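Local coordinates for leucyl-tRNA synthetase subunit alpha (Aquifex aeolicus, PDB 3PZ5), which belongs to the enzyme that charges tRNA(Leu) with leucine and, as the isolated CP1 editing domain, probably hydrolyses wrongly charged tRNA, at residues V18-I26 and L50-G58. The protein carries 1 engineered substitution. Residues are numbered along the deposited sequence; the frame is centred on the assembly and turned at random.
Engineered in segment 18-26: Leu-23 (natural residue Pro).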
loop_
_atom_site.group_PDB
_atom_site.type_symbol
_atom_site.label_atom_id
_atom_site.label_comp_id
_atom_site.label_asym_id
_atom_site.label_seq_id
_atom_site.Cartn_x
_atom_site.Cartn_y
_atom_site.Cartn_z
ATOM N N VAL A 18 2.914 -12.296 2.339
ATOM C CA VAL A 18 4.167 -12.116 1.620
ATOM C C VAL A 18 4.564 -13.426 0.937
ATOM O O VAL A 18 4.553 -14.482 1.561
ATOM C CB VAL A 18 5.285 -11.653 2.583
ATOM C CG1 VAL A 18 6.538 -11.241 1.817
ATOM C CG2 VAL A 18 4.793 -10.504 3.449
ATOM N N GLU A 19 4.926 -13.345 -0.341
ATOM C CA GLU A 19 5.229 -14.534 -1.141
ATOM C C GLU A 19 6.641 -15.075 -0.908
ATOM O O GLU A 19 7.546 -14.880 -1.728
ATOM C CB GLU A 19 4.945 -14.272 -2.625
ATOM C CG GLU A 19 3.455 -14.349 -2.960
ATOM C CD GLU A 19 3.084 -13.698 -4.285
ATOM O OE1 GLU A 19 3.808 -13.891 -5.294
ATOM O OE2 GLU A 19 2.046 -12.997 -4.319
ATOM N N ILE A 20 6.800 -15.759 0.227
ATOM C CA ILE A 20 8.086 -16.296 0.681
ATOM C C ILE A 20 7.898 -17.653 1.362
ATOM O O ILE A 20 6.778 -18.142 1.484
ATOM C CB ILE A 20 8.807 -15.317 1.647
ATOM C CG1 ILE A 20 7.829 -14.768 2.700
ATOM C CG2 ILE A 20 9.461 -14.187 0.869
ATOM C CD1 ILE A 20 8.487 -14.043 3.874
ATOM N N GLU A 21 8.995 -18.250 1.816
ATOM C CA GLU A 21 8.965 -19.597 2.403
ATOM C C GLU A 21 8.316 -19.686 3.786
ATOM O O GLU A 21 7.651 -20.677 4.101
ATOM C CB GLU A 21 10.370 -20.193 2.444
ATOM C CG GLU A 21 10.965 -20.441 1.069
ATOM C CD GLU A 21 12.452 -20.714 1.117
ATOM O OE1 GLU A 21 12.925 -21.245 2.150
ATOM O OE2 GLU A 21 13.142 -20.398 0.119
ATOM N N GLU A 22 8.519 -18.669 4.615
ATOM C CA GLU A 22 7.891 -18.658 5.931
ATOM C C GLU A 22 6.587 -17.875 5.897
ATOM O O GLU A 22 6.418 -16.987 5.066
ATOM C CB GLU A 22 8.843 -18.166 7.045
ATOM C CG GLU A 22 9.889 -17.120 6.654
ATOM C CD GLU A 22 11.070 -17.695 5.862
ATOM O OE1 GLU A 22 11.443 -18.882 6.047
ATOM O OE2 GLU A 22 11.624 -16.940 5.040
ATOM N N LEU A 23 5.659 -18.233 6.784
ATOM C CA LEU A 23 4.347 -17.601 6.815
ATOM C C LEU A 23 4.409 -16.238 7.486
ATOM O O LEU A 23 4.515 -16.137 8.713
ATOM C CB LEU A 23 3.311 -18.496 7.501
ATOM C CG LEU A 23 1.829 -18.195 7.212
ATOM C CD1 LEU A 23 1.506 -18.344 5.718
ATOM C CD2 LEU A 23 0.892 -19.075 8.062
ATOM N N ILE A 24 4.364 -15.198 6.655
ATOM C CA ILE A 24 4.350 -13.810 7.111
ATOM C C ILE A 24 3.279 -13.046 6.340
ATOM O O ILE A 24 3.148 -13.189 5.124
ATOM C CB ILE A 24 5.732 -13.109 6.915
ATOM C CG1 ILE A 24 6.837 -13.858 7.674
ATOM C CG2 ILE A 24 5.669 -11.643 7.357
ATOM C CD1 ILE A 24 8.219 -13.272 7.507
ATOM N N TYR A 25 2.520 -12.228 7.055
ATOM C CA TYR A 25 1.544 -11.358 6.429
ATOM C C TYR A 25 1.667 -9.936 6.962
ATOM O O TYR A 25 2.189 -9.715 8.054
ATOM C CB TYR A 25 0.122 -11.896 6.638
ATOM C CG TYR A 25 -0.333 -11.940 8.084
ATOM C CD1 TYR A 25 -0.709 -10.772 8.755
ATOM C CD2 TYR A 25 -0.411 -13.151 8.775
ATOM C CE1 TYR A 25 -1.138 -10.806 10.076
ATOM C CE2 TYR A 25 -0.840 -13.196 10.101
ATOM C CZ TYR A 25 -1.204 -12.018 10.743
ATOM O OH TYR A 25 -1.628 -12.036 12.054
ATOM N N ILE A 26 1.179 -8.980 6.179
ATOM C CA ILE A 26 1.197 -7.584 6.567
ATOM C C ILE A 26 -0.237 -7.090 6.695
ATOM O O ILE A 26 -0.966 -6.974 5.704
ATOM C CB ILE A 26 1.983 -6.714 5.555
ATOM C CG1 ILE A 26 3.441 -7.176 5.466
ATOM C CG2 ILE A 26 1.912 -5.239 5.944
ATOM C CD1 ILE A 26 4.178 -6.702 4.218
ATOM N N LEU A 50 8.918 -5.334 10.482
ATOM C CA LEU A 50 9.087 -6.248 9.344
ATOM C C LEU A 50 10.053 -5.745 8.259
ATOM O O LEU A 50 10.436 -6.510 7.362
ATOM C CB LEU A 50 7.738 -6.650 8.745
ATOM C CG LEU A 50 6.956 -7.718 9.515
ATOM C CD1 LEU A 50 5.630 -8.002 8.826
ATOM C CD2 LEU A 50 7.763 -9.012 9.667
ATOM N N VAL A 51 10.450 -4.476 8.346
ATOM C CA VAL A 51 11.387 -3.905 7.370
ATOM C C VAL A 51 12.726 -4.657 7.312
ATOM O O VAL A 51 13.097 -5.149 6.248
ATOM C CB VAL A 51 11.599 -2.381 7.556
ATOM C CG1 VAL A 51 12.724 -1.888 6.675
ATOM C CG2 VAL A 51 10.321 -1.637 7.227
ATOM N N PRO A 52 13.449 -4.761 8.446
ATOM C CA PRO A 52 14.693 -5.532 8.400
ATOM C C PRO A 52 14.486 -7.022 8.090
ATOM O O PRO A 52 15.315 -7.625 7.410
ATOM C CB PRO A 52 15.276 -5.346 9.807
ATOM C CG PRO A 52 14.129 -4.916 10.649
ATOM C CD PRO A 52 13.279 -4.094 9.748
ATOM N N VAL A 53 13.388 -7.594 8.577
ATOM C CA VAL A 53 13.081 -9.013 8.364
ATOM C C VAL A 53 12.922 -9.342 6.872
ATOM O O VAL A 53 13.571 -10.260 6.349
ATOM C CB VAL A 53 11.796 -9.425 9.117
ATOM C CG1 VAL A 53 11.440 -10.883 8.840
ATOM C CG2 VAL A 53 11.953 -9.187 10.608
ATOM N N LEU A 54 12.061 -8.586 6.197
ATOM C CA LEU A 54 11.814 -8.790 4.771
ATOM C C LEU A 54 13.026 -8.412 3.925
ATOM O O LEU A 54 13.328 -9.075 2.925
ATOM C CB LEU A 54 10.567 -8.019 4.325
ATOM C CG LEU A 54 9.249 -8.396 5.021
ATOM C CD1 LEU A 54 8.109 -7.525 4.512
ATOM C CD2 LEU A 54 8.919 -9.884 4.859
ATOM N N ALA A 55 13.733 -7.364 4.350
ATOM C CA ALA A 55 14.954 -6.916 3.674
ATOM C C ALA A 55 16.035 -7.991 3.615
ATOM O O ALA A 55 16.702 -8.138 2.592
ATOM C CB ALA A 55 15.500 -5.661 4.325
ATOM N N CYS A 56 16.211 -8.734 4.704
ATOM C CA CYS A 56 17.215 -9.797 4.722
ATOM C C CYS A 56 16.823 -10.944 3.796
ATOM O O CYS A 56 17.653 -11.440 3.024
ATOM C CB CYS A 56 17.491 -10.310 6.136
ATOM S SG CYS A 56 19.004 -11.304 6.192
ATOM N N ILE A 57 15.552 -11.342 3.875
ATOM C CA ILE A 57 14.970 -12.321 2.956
ATOM C C ILE A 57 15.157 -11.867 1.504
ATOM O O ILE A 57 15.586 -12.653 0.651
ATOM C CB ILE A 57 13.476 -12.600 3.289
ATOM C CG1 ILE A 57 13.374 -13.408 4.588
ATOM C CG2 ILE A 57 12.792 -13.357 2.158
ATOM C CD1 ILE A 57 12.021 -13.342 5.272
ATOM N N GLY A 58 14.857 -10.596 1.243
ATOM C CA GLY A 58 15.075 -9.991 -0.071
ATOM C C GLY A 58 16.490 -10.190 -0.586
ATOM O O GLY A 58 16.687 -10.642 -1.722
#
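Ile-57 overlaps Ile-20 at about a right angle, the two CG2 methyls 3.7 Å apart, where helix 50-60 packs on the beta-hairpin, loop and adjoining strand ends, formed by antiparallel strands 12-18 and 25-30 of the CP1 editing domain. No hydrogen bond crosses the contact; it is made almost wholly of aliphatic branches. The outer end of Ile-57 reaches on to Glu-22, whose OE2 lies 3.6 Å from Ile-57 CD1, so a carboxylate borders the apolar patch on its solvent side. A serine in place of Ile-57 would probably leave Ile-20 CG2 and CD1 without the methyls they meet here and open a gap between the hairpin and the helix. One and two turns back along the helix, Leu-54 and Leu-50 continue the row. Leu-54 spans the two neighbouring strands from the helix side: its CD2 meets Val-18 CG1 at 4.1 Å, while its CD1 meets Ile-26 CD1 at 4.0 Å. Val-97 of strand 92-100 and Leu-44 of strand 41-44 also touch Leu-54, placing this side of the helix against the sheet. With CG1 anti to the carbonyl carbon (chi1 -59°) and the chain extended beyond it, Ile-24 brings CD1 to 4.2 Å from Val-53 CG1. Within the hairpin, Val-18 N donates to Ile-24 O. Leu-50 and Ile-24 run alongside each other, pointing opposite ways, with Leu-50 CD1 3.9 Å from Ile-24 CG2 and 4.1 Å from Ile-26 CG1.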